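Side-chain contacts in capsid polyprotein VP90 (Turkey astrovirus 2, PDB 3TS3), which builds the icosahedral capsid of the virus, probably by self-assembly, and carries in this projection domain the P2 globular region that forms the capsid spike: residues T14-Y19 / G23-T28; Q107-Y112 / L156-S161; Y192-T195 / D201-R204; L167-T172 / L185-W190. One frame throughout, in Å; residues are numbered along the deposited sequence.

Contact 1 (T14-Y19 / G23-T28); sequences TPYFVY and GERVST. With SO4 (sulfate ion), chain I.
CB of R25 sits over one face of the Y16 ring, 3.5 Å from its centroid and 11° off the ring normal, a close CH-pi contact in which the two side chains cross at about a right angle. The ring edge is used as well, because G23 O approaches CE1 of Y16 in the ring plane at 3.4 Å. Nearby, V18 and V26 pack tightly, CG1 of V18 meeting CB of V26 at 3.6 Å, and V18 CG2 reaches the methyl CG2 of T28. The backbones join at a single bridge, Y19 with R25, where V26 N donates to V18 O over 2.9 Å, the donor standing above the carbonyl plane. A water next to this bond links V18 N and V26 O. R25 is extended from CG to NE (chi1 179°, CG opposite the backbone N), which carries its guanidinium to a sulfate, probably carried over from the crystallisation medium: NH1 donates to O4, NH2 to O2 at 2.7 Å, and S27 OG to O3 at 2.7 Å. R25 NE forms a salt bridge with E114, which also accepts from T28 OG1, while Y19 OH bonds to M99 O. Both segments belong to the long loop before strand 34-37. The chemistry implies two roles for R25: its aliphatic stem is an apolar lid on Y16, while its cationic head is shared between a carboxylate and a bound anion.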
loop_
_atom_site.group_PDB
_atom_site.type_symbol
_atom_site.label_atom_id
_atom_site.label_comp_id
_atom_site.label_asym_id
_atom_site.label_seq_id
_atom_site.Cartn_x
_atom_site.Cartn_y
_atom_site.Cartn_z
ATOM N N THR C 14 -16.883 -13.875 -1.090
ATOM C CA THR C 14 -15.546 -14.308 -0.715
ATOM C C THR C 14 -15.776 -15.230 0.476
ATOM O O THR C 14 -16.580 -14.920 1.329
ATOM C CB THR C 14 -14.603 -13.151 -0.375
ATOM O OG1 THR C 14 -15.162 -12.356 0.672
ATOM C CG2 THR C 14 -14.373 -12.275 -1.597
ATOM N N PRO C 15 -15.110 -16.378 0.499
ATOM C CA PRO C 15 -15.380 -17.419 1.504
ATOM C C PRO C 15 -15.069 -17.112 2.975
ATOM O O PRO C 15 -15.796 -17.556 3.852
ATOM C CB PRO C 15 -14.575 -18.613 0.999
ATOM C CG PRO C 15 -13.476 -18.030 0.220
ATOM C CD PRO C 15 -13.991 -16.751 -0.381
ATOM N N TYR C 16 -13.983 -16.393 3.222
ATOM C CA TYR C 16 -13.544 -16.091 4.581
ATOM C C TYR C 16 -12.884 -14.727 4.612
ATOM O O TYR C 16 -12.611 -14.155 3.576
ATOM C CB TYR C 16 -12.573 -17.164 5.100
ATOM C CG TYR C 16 -13.163 -18.552 5.085
ATOM C CD1 TYR C 16 -12.849 -19.438 4.078
ATOM C CD2 TYR C 16 -14.064 -18.957 6.058
ATOM C CE1 TYR C 16 -13.389 -20.691 4.044
ATOM C CE2 TYR C 16 -14.607 -20.217 6.031
ATOM C CZ TYR C 16 -14.269 -21.075 5.017
ATOM O OH TYR C 16 -14.805 -22.338 4.953
ATOM N N PHE C 17 -12.607 -14.227 5.810
ATOM C CA PHE C 17 -11.989 -12.918 5.942
ATOM C C PHE C 17 -10.646 -12.977 5.204
ATOM O O PHE C 17 -10.346 -12.104 4.395
ATOM C CB PHE C 17 -11.779 -12.630 7.439
ATOM C CG PHE C 17 -11.435 -11.195 7.765
ATOM C CD1 PHE C 17 -10.248 -10.642 7.355
ATOM C CD2 PHE C 17 -12.291 -10.430 8.527
ATOM C CE1 PHE C 17 -9.935 -9.346 7.676
ATOM C CE2 PHE C 17 -11.982 -9.131 8.852
ATOM C CZ PHE C 17 -10.804 -8.587 8.425
ATOM N N VAL C 18 -9.861 -14.021 5.470
ATOM C CA VAL C 18 -8.634 -14.278 4.729
ATOM C C VAL C 18 -8.725 -15.703 4.202
ATOM O O VAL C 18 -9.062 -16.606 4.941
ATOM C CB VAL C 18 -7.381 -14.156 5.613
ATOM C CG1 VAL C 18 -6.105 -14.347 4.773
ATOM C CG2 VAL C 18 -7.372 -12.832 6.346
ATOM N N TYR C 19 -8.444 -15.886 2.921
ATOM C CA TYR C 19 -8.531 -17.203 2.307
ATOM C C TYR C 19 -7.401 -17.440 1.310
ATOM O O TYR C 19 -6.758 -16.516 0.849
ATOM C CB TYR C 19 -9.903 -17.394 1.644
ATOM C CG TYR C 19 -10.198 -16.351 0.599
ATOM C CD1 TYR C 19 -10.689 -15.104 0.951
ATOM C CD2 TYR C 19 -9.960 -16.605 -0.736
ATOM C CE1 TYR C 19 -10.930 -14.147 -0.003
ATOM C CE2 TYR C 19 -10.196 -15.650 -1.696
ATOM C CZ TYR C 19 -10.683 -14.421 -1.320
ATOM O OH TYR C 19 -10.928 -13.462 -2.264
ATOM N N GLY C 23 -9.486 -21.760 -1.596
ATOM C CA GLY C 23 -10.705 -21.324 -0.948
ATOM C C GLY C 23 -10.763 -21.642 0.532
ATOM O O GLY C 23 -11.784 -21.432 1.162
ATOM N N GLU C 24 -9.669 -22.163 1.076
ATOM C CA GLU C 24 -9.575 -22.497 2.495
ATOM C C GLU C 24 -9.401 -21.280 3.399
ATOM O O GLU C 24 -8.783 -20.306 3.018
ATOM C CB GLU C 24 -8.431 -23.484 2.728
ATOM C CG GLU C 24 -8.644 -24.807 2.032
ATOM C CD GLU C 24 -7.351 -25.518 1.710
ATOM O OE1 GLU C 24 -6.281 -24.967 1.990
ATOM O OE2 GLU C 24 -7.415 -26.631 1.165
ATOM N N ARG C 25 -9.931 -21.366 4.610
ATOM C CA ARG C 25 -9.805 -20.282 5.572
ATOM C C ARG C 25 -8.379 -20.161 6.079
ATOM O O ARG C 25 -7.723 -21.156 6.336
ATOM C CB ARG C 25 -10.736 -20.506 6.766
ATOM C CG ARG C 25 -10.634 -19.422 7.829
ATOM C CD ARG C 25 -11.645 -19.611 8.955
ATOM N NE ARG C 25 -11.340 -18.720 10.065
ATOM C CZ ARG C 25 -10.644 -19.065 11.140
ATOM N NH1 ARG C 25 -10.189 -20.297 11.274
ATOM N NH2 ARG C 25 -10.400 -18.174 12.083
ATOM N N VAL C 26 -7.921 -18.927 6.219
ATOM C CA VAL C 26 -6.642 -18.652 6.841
ATOM C C VAL C 26 -6.990 -17.920 8.128
ATOM O O VAL C 26 -7.627 -16.892 8.097
ATOM C CB VAL C 26 -5.750 -17.782 5.940
ATOM C CG1 VAL C 26 -4.469 -17.378 6.669
ATOM C CG2 VAL C 26 -5.404 -18.543 4.674
ATOM N N SER C 27 -6.583 -18.462 9.263
ATOM C CA SER C 27 -6.949 -17.850 10.532
ATOM C C SER C 27 -6.325 -16.480 10.733
ATOM O O SER C 27 -5.206 -16.245 10.321
ATOM C CB SER C 27 -6.575 -18.746 11.708
ATOM O OG SER C 27 -6.862 -18.090 12.924
ATOM N N THR C 28 -7.062 -15.605 11.405
ATOM C CA THR C 28 -6.612 -14.245 11.682
ATOM C C THR C 28 -5.908 -14.105 13.032
ATOM O O THR C 28 -5.660 -13.007 13.483
ATOM C CB THR C 28 -7.750 -13.210 11.578
ATOM O OG1 THR C 28 -8.812 -13.548 12.476
ATOM C CG2 THR C 28 -8.284 -13.149 10.159
HETATM S S SO4 I . -8.874 -20.219 14.831
HETATM O O1 SO4 I . -9.258 -20.787 16.126
HETATM O O2 SO4 I . -9.694 -19.049 14.551
HETATM O O3 SO4 I . -7.463 -19.847 14.888
HETATM O O4 SO4 I . -9.055 -21.223 13.785
HETATM O O HOH W 1 -10.200 -15.785 7.837
#

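Contact 2 (Q107-Y112 / L156-S161); sequences QHIKDY and LFYRTS
This is a small apolar contact, without hydrogen bonds between its segments, that sets a type I beta turn (H108 to D111) against the end of strand 153-159 in the large antiparallel sheet of the spike domain. The turn belongs to the loop between helix 102-105 and strand 117-119, and it presents two successive side chains, I109 and K110, to Y158. I109 is buried and uses both branches: CG1 presses on Y158 CB at 3.6 Å, while the CG2 methyl stands over one face of the phenol, 4.0 Å from the centroid and displaced toward the CD2-CE2 rim. Y158 holds its ring out to meet the turn with CG opposite the backbone N (chi1 -176°), and its neighbours Y165 and P142 on adjoining strands help to frame it. K110 reaches over from the exposed side with an extended chain, so that it is the aliphatic stem that makes contact. T160, just beyond the strand, has its hydroxyl bonded to D141 and leaves its methyl for the lysine. At this outer margin, K110 CE lies near the plane of the Y158 ring at its edge, 4.1 Å from CE2, and 3.9 Å from T160 CG2.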
loop_
_atom_site.group_PDB
_atom_site.type_symbol
_atom_site.label_atom_id
_atom_site.label_comp_id
_atom_site.label_asym_id
_atom_site.label_seq_id
_atom_site.Cartn_x
_atom_site.Cartn_y
_atom_site.Cartn_z
ATOM N N GLN C 107 -18.993 -8.871 4.263
ATOM C CA GLN C 107 -19.454 -10.233 4.484
ATOM C C GLN C 107 -18.841 -10.849 5.734
ATOM O O GLN C 107 -19.365 -11.805 6.284
ATOM C CB GLN C 107 -19.143 -11.112 3.281
ATOM C CG GLN C 107 -19.869 -10.715 2.031
ATOM C CD GLN C 107 -19.252 -11.315 0.783
ATOM O OE1 GLN C 107 -18.889 -12.487 0.757
ATOM N NE2 GLN C 107 -19.144 -10.510 -0.257
ATOM N N HIS C 108 -17.688 -10.336 6.130
ATOM C CA HIS C 108 -16.931 -10.927 7.225
ATOM C C HIS C 108 -16.611 -10.018 8.409
ATOM O O HIS C 108 -16.115 -10.486 9.423
ATOM C CB HIS C 108 -15.621 -11.469 6.655
ATOM C CG HIS C 108 -15.805 -12.228 5.380
ATOM N ND1 HIS C 108 -16.318 -13.505 5.344
ATOM C CD2 HIS C 108 -15.576 -11.876 4.093
ATOM C CE1 HIS C 108 -16.387 -13.910 4.089
ATOM N NE2 HIS C 108 -15.944 -12.941 3.311
ATOM N N ILE C 109 -16.869 -8.729 8.262
ATOM C CA ILE C 109 -16.451 -7.741 9.249
ATOM C C ILE C 109 -17.108 -7.939 10.612
ATOM O O ILE C 109 -16.542 -7.580 11.626
ATOM C CB ILE C 109 -16.562 -6.288 8.715
ATOM C CG1 ILE C 109 -15.781 -5.319 9.602
ATOM C CG2 ILE C 109 -18.013 -5.862 8.546
ATOM C CD1 ILE C 109 -14.299 -5.582 9.653
ATOM N N LYS C 110 -18.292 -8.532 10.610
ATOM C CA LYS C 110 -19.019 -8.788 11.843
ATOM C C LYS C 110 -18.888 -10.236 12.303
ATOM O O LYS C 110 -19.682 -10.705 13.101
ATOM C CB LYS C 110 -20.488 -8.383 11.715
ATOM C CG LYS C 110 -20.691 -6.915 11.413
ATOM C CD LYS C 110 -22.164 -6.586 11.411
ATOM C CE LYS C 110 -22.431 -5.219 10.837
ATOM N NZ LYS C 110 -23.903 -4.944 10.792
ATOM N N ASP C 111 -17.885 -10.938 11.789
ATOM C CA ASP C 111 -17.632 -12.309 12.198
ATOM C C ASP C 111 -16.747 -12.296 13.433
ATOM O O ASP C 111 -15.542 -12.445 13.345
ATOM C CB ASP C 111 -16.950 -13.103 11.089
ATOM C CG ASP C 111 -16.769 -14.548 11.460
ATOM O OD1 ASP C 111 -17.250 -14.920 12.545
ATOM O OD2 ASP C 111 -16.143 -15.295 10.690
ATOM N N TYR C 112 -17.392 -12.138 14.579
ATOM C CA TYR C 112 -16.730 -11.990 15.870
ATOM C C TYR C 112 -15.976 -13.234 16.304
ATOM O O TYR C 112 -15.153 -13.185 17.199
ATOM C CB TYR C 112 -17.708 -11.487 16.929
ATOM C CG TYR C 112 -18.231 -10.103 16.603
ATOM C CD1 TYR C 112 -17.409 -8.996 16.688
ATOM C CD2 TYR C 112 -19.540 -9.911 16.194
ATOM C CE1 TYR C 112 -17.873 -7.745 16.384
ATOM C CE2 TYR C 112 -20.013 -8.664 15.892
ATOM C CZ TYR C 112 -19.177 -7.583 15.985
ATOM O OH TYR C 112 -19.651 -6.335 15.679
ATOM N N LEU C 156 -8.510 -0.411 13.245
ATOM C CA LEU C 156 -9.438 -0.302 12.133
ATOM C C LEU C 156 -10.816 -0.628 12.693
ATOM O O LEU C 156 -11.021 -1.689 13.267
ATOM C CB LEU C 156 -9.076 -1.275 11.011
ATOM C CG LEU C 156 -10.029 -1.379 9.813
ATOM C CD1 LEU C 156 -10.094 -0.088 9.029
ATOM C CD2 LEU C 156 -9.605 -2.524 8.909
ATOM N N PHE C 157 -11.748 0.301 12.527
ATOM C CA PHE C 157 -13.100 0.120 13.018
ATOM C C PHE C 157 -14.050 -0.012 11.842
ATOM O O PHE C 157 -13.778 0.472 10.756
ATOM C CB PHE C 157 -13.576 1.351 13.799
ATOM C CG PHE C 157 -12.813 1.647 15.061
ATOM C CD1 PHE C 157 -13.083 0.962 16.231
ATOM C CD2 PHE C 157 -11.889 2.671 15.098
ATOM C CE1 PHE C 157 -12.404 1.258 17.392
ATOM C CE2 PHE C 157 -11.217 2.972 16.254
ATOM C CZ PHE C 157 -11.474 2.262 17.401
ATOM N N TYR C 158 -15.179 -0.663 12.080
ATOM C CA TYR C 158 -16.279 -0.609 11.144
ATOM C C TYR C 158 -17.387 0.114 11.898
ATOM O O TYR C 158 -17.944 -0.424 12.849
ATOM C CB TYR C 158 -16.722 -2.002 10.708
ATOM C CG TYR C 158 -17.808 -1.993 9.650
ATOM C CD1 TYR C 158 -17.588 -1.423 8.418
ATOM C CD2 TYR C 158 -19.035 -2.569 9.888
ATOM C CE1 TYR C 158 -18.564 -1.407 7.453
ATOM C CE2 TYR C 158 -20.019 -2.562 8.929
ATOM C CZ TYR C 158 -19.780 -1.981 7.708
ATOM O OH TYR C 158 -20.761 -1.971 6.744
ATOM N N ARG C 159 -17.704 1.332 11.464
ATOM C CA ARG C 159 -18.767 2.097 12.105
ATOM C C ARG C 159 -20.059 1.692 11.419
ATOM O O ARG C 159 -20.396 2.178 10.354
ATOM C CB ARG C 159 -18.525 3.600 11.966
ATOM C CG ARG C 159 -19.523 4.464 12.739
ATOM C CD ARG C 159 -19.478 5.938 12.340
ATOM N NE ARG C 159 -18.241 6.605 12.723
ATOM C CZ ARG C 159 -17.501 7.350 11.911
ATOM N NH1 ARG C 159 -17.855 7.527 10.647
ATOM N NH2 ARG C 159 -16.397 7.913 12.371
ATOM N N THR C 160 -20.786 0.800 12.071
ATOM C CA THR C 160 -21.971 0.177 11.506
ATOM C C THR C 160 -23.062 1.175 11.150
ATOM O O THR C 160 -23.783 0.972 10.193
ATOM C CB THR C 160 -22.544 -0.907 12.438
ATOM O OG1 THR C 160 -22.944 -0.319 13.673
ATOM C CG2 THR C 160 -21.501 -1.960 12.725
ATOM N N SER C 161 -23.160 2.262 11.903
ATOM C CA SER C 161 -24.232 3.222 11.682
ATOM C C SER C 161 -24.196 3.826 10.286
ATOM O O SER C 161 -25.238 4.066 9.698
ATOM C CB SER C 161 -24.195 4.335 12.729
ATOM O OG SER C 161 -22.983 5.063 12.675
#

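Contact 3 (Y192-T195 / D201-R204); sequences YSDT and DHLR
H202 and D194 meet edge-on: the imidazole offers its ND1 hydrogen to OD2 of the carboxylate over 2.9 Å, with an N-H...O angle of 165°. Seen from the histidine the alignment is nearly ideal, since the oxygen lies only 4° out of the ring plane. The carboxylate is less well aligned, its plane turned 38° from that of the ring, and OD2 receives the bond on its syn side but well out of the carboxylate plane. The second oxygen, OD1 of D194, lies 3.5 Å from CE1 of H202, beside the bonded edge. Both side chains set CG opposite the carbonyl carbon, and from there each extends toward the other segment. This His-carboxylate pair ties together the two ends of the short helix 196-202: D194 immediately precedes T195, the N-cap residue, and H202 is in the last turn. T31 also bonds to D194 OD2, which would help to fix the carboxylate, and the negative charge probably makes a protonated imidazole easier to hold. Beyond H202 the chain leaves the helix at L203, and R204 folds back on it. Its NH1 donates to D201 O at 2.7 Å and to L203 O at 3.1 Å, both acceptors lying in the guanidinium plane. L203 and R204 also pack against K183 and Q180 of the second subunit.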
loop_
_atom_site.group_PDB
_atom_site.type_symbol
_atom_site.label_atom_id
_atom_site.label_comp_id
_atom_site.label_asym_id
_atom_site.label_seq_id
_atom_site.Cartn_x
_atom_site.Cartn_y
_atom_site.Cartn_z
ATOM N N TYR C 192 -3.332 -9.930 19.101
ATOM C CA TYR C 192 -3.560 -9.424 20.452
ATOM C C TYR C 192 -2.509 -9.908 21.453
ATOM O O TYR C 192 -2.319 -9.302 22.486
ATOM C CB TYR C 192 -5.006 -9.676 20.909
ATOM C CG TYR C 192 -5.995 -8.937 20.036
ATOM C CD1 TYR C 192 -6.276 -7.598 20.253
ATOM C CD2 TYR C 192 -6.604 -9.565 18.966
ATOM C CE1 TYR C 192 -7.146 -6.913 19.434
ATOM C CE2 TYR C 192 -7.472 -8.891 18.150
ATOM C CZ TYR C 192 -7.742 -7.570 18.386
ATOM O OH TYR C 192 -8.610 -6.903 17.568
ATOM N N SER C 193 -1.820 -10.990 21.126
ATOM C CA SER C 193 -0.779 -11.515 22.004
ATOM C C SER C 193 0.640 -11.019 21.694
ATOM O O SER C 193 1.588 -11.408 22.358
ATOM C CB SER C 193 -0.819 -13.040 22.015
ATOM O OG SER C 193 -0.928 -13.543 20.705
ATOM N N ASP C 194 0.781 -10.163 20.689
ATOM C CA ASP C 194 2.093 -9.682 20.265
ATOM C C ASP C 194 2.462 -8.328 20.847
ATOM O O ASP C 194 1.663 -7.404 20.861
ATOM C CB ASP C 194 2.169 -9.547 18.735
ATOM C CG ASP C 194 2.519 -10.840 18.039
ATOM O OD1 ASP C 194 2.674 -11.860 18.719
ATOM O OD2 ASP C 194 2.644 -10.819 16.797
ATOM N N THR C 195 3.705 -8.228 21.297
ATOM C CA THR C 195 4.309 -6.977 21.694
ATOM C C THR C 195 4.723 -6.310 20.394
ATOM O O THR C 195 4.610 -6.907 19.337
ATOM C CB THR C 195 5.574 -7.187 22.525
ATOM O OG1 THR C 195 6.545 -7.870 21.731
ATOM C CG2 THR C 195 5.280 -7.999 23.765
ATOM N N ASP C 201 8.839 -8.568 14.246
ATOM C CA ASP C 201 9.542 -9.806 13.935
ATOM C C ASP C 201 8.702 -10.754 13.082
ATOM O O ASP C 201 9.198 -11.387 12.169
ATOM C CB ASP C 201 9.949 -10.532 15.219
ATOM C CG ASP C 201 11.053 -9.823 15.975
ATOM O OD1 ASP C 201 11.679 -8.913 15.421
ATOM O OD2 ASP C 201 11.302 -10.209 17.132
ATOM N N HIS C 202 7.437 -10.887 13.444
ATOM C CA HIS C 202 6.475 -11.712 12.723
ATOM C C HIS C 202 6.087 -11.207 11.338
ATOM O O HIS C 202 5.815 -11.987 10.445
ATOM C CB HIS C 202 5.230 -11.977 13.566
ATOM C CG HIS C 202 5.511 -12.745 14.816
ATOM N ND1 HIS C 202 4.779 -12.584 15.971
ATOM C CD2 HIS C 202 6.465 -13.661 15.099
ATOM C CE1 HIS C 202 5.254 -13.388 16.906
ATOM N NE2 HIS C 202 6.284 -14.043 16.405
ATOM N N LEU C 203 6.030 -9.892 11.186
ATOM C CA LEU C 203 5.544 -9.298 9.951
ATOM C C LEU C 203 6.398 -9.623 8.730
ATOM O O LEU C 203 7.607 -9.484 8.762
ATOM C CB LEU C 203 5.459 -7.780 10.124
ATOM C CG LEU C 203 4.923 -6.968 8.944
ATOM C CD1 LEU C 203 3.540 -7.442 8.548
ATOM C CD2 LEU C 203 4.904 -5.500 9.295
ATOM N N ARG C 204 5.738 -10.046 7.656
ATOM C CA ARG C 204 6.378 -10.222 6.363
ATOM C C ARG C 204 5.589 -9.373 5.377
ATOM O O ARG C 204 4.369 -9.332 5.447
ATOM C CB ARG C 204 6.330 -11.675 5.914
ATOM C CG ARG C 204 7.012 -12.625 6.843
ATOM C CD ARG C 204 8.492 -12.373 6.848
ATOM N NE ARG C 204 9.189 -13.353 7.663
ATOM C CZ ARG C 204 9.427 -13.193 8.954
ATOM N NH1 ARG C 204 9.022 -12.096 9.566
ATOM N NH2 ARG C 204 10.074 -14.128 9.630
#

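Contact 4 (L167-T172 / L185-W190); sequences LFFSTT and LYFWNW
With CG opposite the backbone N in L167 (chi1 178°) and placed between the backbone N and the carbonyl carbon in F169 (chi1 62°), these two residues reach from strand 164-171 to the ring of F187. They lie within the large antiparallel sheet of the spike domain, where strand 187-189 is not a direct neighbour of strand 164-171, so the contact is made through side chains alone, across the buried interior. L167 approaches over one face of F187, its CD2 methyl forming a CH-pi contact 4.2 Å from the centroid. F169 meets the far end of the same ring at an oblique angle, the planes 55° apart and the centroids separated by 5.5 Å. L36 on strand 34-37 touches L167, L80 on strand 76-81 touches F169, and M146 on strand 142-148 touches F187, extending the apolar cluster to three more strands. The closest atoms are L167 CD2 and F187 CE1 at 3.8 Å, while F187 CZ stands over one face of F169, 4.1 Å from CG.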
loop_
_atom_site.group_PDB
_atom_site.type_symbol
_atom_site.label_atom_id
_atom_site.label_comp_id
_atom_site.label_asym_id
_atom_site.label_seq_id
_atom_site.Cartn_x
_atom_site.Cartn_y
_atom_site.Cartn_z
ATOM N N LEU C 167 -10.066 4.140 9.827
ATOM C CA LEU C 167 -8.713 3.825 10.242
ATOM C C LEU C 167 -8.266 4.902 11.223
ATOM O O LEU C 167 -8.235 6.068 10.890
ATOM C CB LEU C 167 -7.794 3.792 9.022
ATOM C CG LEU C 167 -6.314 3.525 9.293
ATOM C CD1 LEU C 167 -6.085 2.148 9.883
ATOM C CD2 LEU C 167 -5.512 3.719 8.026
ATOM N N PHE C 168 -7.946 4.492 12.445
ATOM C CA PHE C 168 -7.621 5.428 13.511
ATOM C C PHE C 168 -6.180 5.244 13.961
ATOM O O PHE C 168 -5.791 4.166 14.360
ATOM C CB PHE C 168 -8.588 5.198 14.680
ATOM C CG PHE C 168 -8.253 5.974 15.920
ATOM C CD1 PHE C 168 -8.407 7.336 15.948
ATOM C CD2 PHE C 168 -7.810 5.337 17.062
ATOM C CE1 PHE C 168 -8.119 8.052 17.073
ATOM C CE2 PHE C 168 -7.512 6.059 18.192
ATOM C CZ PHE C 168 -7.663 7.411 18.195
ATOM N N PHE C 169 -5.398 6.311 13.862
ATOM C CA PHE C 169 -3.990 6.248 14.200
ATOM C C PHE C 169 -3.444 7.624 14.548
ATOM O O PHE C 169 -4.036 8.632 14.211
ATOM C CB PHE C 169 -3.213 5.657 13.017
ATOM C CG PHE C 169 -3.295 6.481 11.770
ATOM C CD1 PHE C 169 -2.261 7.317 11.418
ATOM C CD2 PHE C 169 -4.408 6.432 10.964
ATOM C CE1 PHE C 169 -2.332 8.070 10.295
ATOM C CE2 PHE C 169 -4.481 7.189 9.834
ATOM C CZ PHE C 169 -3.439 8.000 9.492
ATOM N N SER C 170 -2.303 7.661 15.222
ATOM C CA SER C 170 -1.664 8.929 15.527
ATOM C C SER C 170 -0.475 9.169 14.602
ATOM O O SER C 170 0.031 8.250 13.984
ATOM C CB SER C 170 -1.199 8.981 16.983
ATOM O OG SER C 170 -0.110 8.106 17.199
ATOM N N THR C 171 -0.058 10.424 14.516
ATOM C CA THR C 171 1.144 10.805 13.799
ATOM C C THR C 171 2.015 11.621 14.748
ATOM O O THR C 171 1.518 12.202 15.701
ATOM C CB THR C 171 0.861 11.631 12.518
ATOM O OG1 THR C 171 -0.006 12.726 12.817
ATOM C CG2 THR C 171 0.219 10.769 11.453
ATOM N N THR C 172 3.318 11.607 14.503
ATOM C CA THR C 172 4.276 12.354 15.311
ATOM C C THR C 172 4.130 13.865 15.164
ATOM O O THR C 172 4.490 14.614 16.057
ATOM C CB THR C 172 5.707 11.941 15.009
ATOM O OG1 THR C 172 5.964 12.136 13.619
ATOM C CG2 THR C 172 5.922 10.493 15.370
ATOM N N LEU C 185 1.297 4.836 5.165
ATOM C CA LEU C 185 2.019 3.579 5.242
ATOM C C LEU C 185 1.013 2.444 5.169
ATOM O O LEU C 185 -0.162 2.642 5.387
ATOM C CB LEU C 185 2.762 3.473 6.573
ATOM C CG LEU C 185 3.780 4.563 6.895
ATOM C CD1 LEU C 185 4.378 4.322 8.271
ATOM C CD2 LEU C 185 4.855 4.619 5.848
ATOM N N TYR C 186 1.498 1.256 4.840
ATOM C CA TYR C 186 0.672 0.064 4.853
ATOM C C TYR C 186 0.355 -0.260 6.305
ATOM O O TYR C 186 1.158 -0.007 7.183
ATOM C CB TYR C 186 1.420 -1.137 4.269
ATOM C CG TYR C 186 1.552 -1.200 2.762
ATOM C CD1 TYR C 186 0.484 -1.550 1.957
ATOM C CD2 TYR C 186 2.764 -0.954 2.157
ATOM C CE1 TYR C 186 0.632 -1.629 0.584
ATOM C CE2 TYR C 186 2.916 -1.024 0.802
ATOM C CZ TYR C 186 1.857 -1.371 0.020
ATOM O OH TYR C 186 2.044 -1.443 -1.336
ATOM N N PHE C 187 -0.803 -0.851 6.536
ATOM C CA PHE C 187 -1.190 -1.311 7.855
ATOM C C PHE C 187 -1.424 -2.804 7.770
ATOM O O PHE C 187 -2.005 -3.277 6.814
ATOM C CB PHE C 187 -2.442 -0.588 8.362
ATOM C CG PHE C 187 -2.164 0.785 8.894
ATOM C CD1 PHE C 187 -2.014 1.853 8.045
ATOM C CD2 PHE C 187 -2.032 0.996 10.248
ATOM C CE1 PHE C 187 -1.753 3.102 8.539
ATOM C CE2 PHE C 187 -1.765 2.241 10.737
ATOM C CZ PHE C 187 -1.633 3.294 9.891
ATOM N N TRP C 188 -0.952 -3.530 8.774
ATOM C CA TRP C 188 -1.091 -4.976 8.829
ATOM C C TRP C 188 -1.728 -5.392 10.159
ATOM O O TRP C 188 -1.546 -4.727 11.164
ATOM C CB TRP C 188 0.284 -5.635 8.696
ATOM C CG TRP C 188 0.933 -5.515 7.342
ATOM C CD1 TRP C 188 1.644 -4.455 6.863
ATOM C CD2 TRP C 188 0.963 -6.513 6.322
ATOM N NE1 TRP C 188 2.102 -4.728 5.599
ATOM C CE2 TRP C 188 1.703 -5.989 5.249
ATOM C CE3 TRP C 188 0.439 -7.800 6.213
ATOM C CZ2 TRP C 188 1.917 -6.696 4.085
ATOM C CZ3 TRP C 188 0.662 -8.501 5.062
ATOM C CH2 TRP C 188 1.390 -7.948 4.010
ATOM N N ASN C 189 -2.482 -6.486 10.165
ATOM C CA ASN C 189 -3.104 -6.905 11.416
ATOM C C ASN C 189 -2.070 -7.305 12.470
ATOM O O ASN C 189 -1.041 -7.879 12.167
ATOM C CB ASN C 189 -4.163 -7.991 11.204
ATOM C CG ASN C 189 -3.567 -9.365 11.035
ATOM O OD1 ASN C 189 -2.969 -9.666 10.023
ATOM N ND2 ASN C 189 -3.753 -10.212 12.030
ATOM N N TRP C 190 -2.346 -6.938 13.709
ATOM C CA TRP C 190 -1.419 -7.144 14.805
ATOM C C TRP C 190 -2.115 -8.007 15.848
ATOM O O TRP C 190 -3.109 -7.604 16.431
ATOM C CB TRP C 190 -1.078 -5.753 15.343
ATOM C CG TRP C 190 -0.190 -5.630 16.541
ATOM C CD1 TRP C 190 -0.136 -6.449 17.623
ATOM C CD2 TRP C 190 0.735 -4.566 16.796
ATOM N NE1 TRP C 190 0.784 -5.980 18.525
ATOM C CE2 TRP C 190 1.328 -4.820 18.045
ATOM C CE3 TRP C 190 1.120 -3.429 16.087
ATOM C CZ2 TRP C 190 2.286 -3.982 18.593
ATOM C CZ3 TRP C 190 2.074 -2.600 16.634
ATOM C CH2 TRP C 190 2.641 -2.877 17.876
#

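Overall arrangement
The contacts follow in series along the chain: contact 1, contact 2, contact 4, contact 3. Contact 4 lies nearest the middle of the chain, about 7 Å from its centre, and contact 1 farthest out, at about 17 Å. Between centres, contacts 3 and 4 are about 14 Å apart, contacts 1 and 2 about 16 Å, contacts 2 and 4 about 17 Å, and contacts 1 and 4 about 23 Å. Contacts 2 and 4 share the large sheet through neighbouring strands 153-159 and 164-171, where F157 packs on F168. T14 and H108 probably hydrogen-bond between contacts 1 and 2, and L203 lies against W188 between contacts 3 and 4. Residues of contacts 1, 3 and 4 also touch the second subunit.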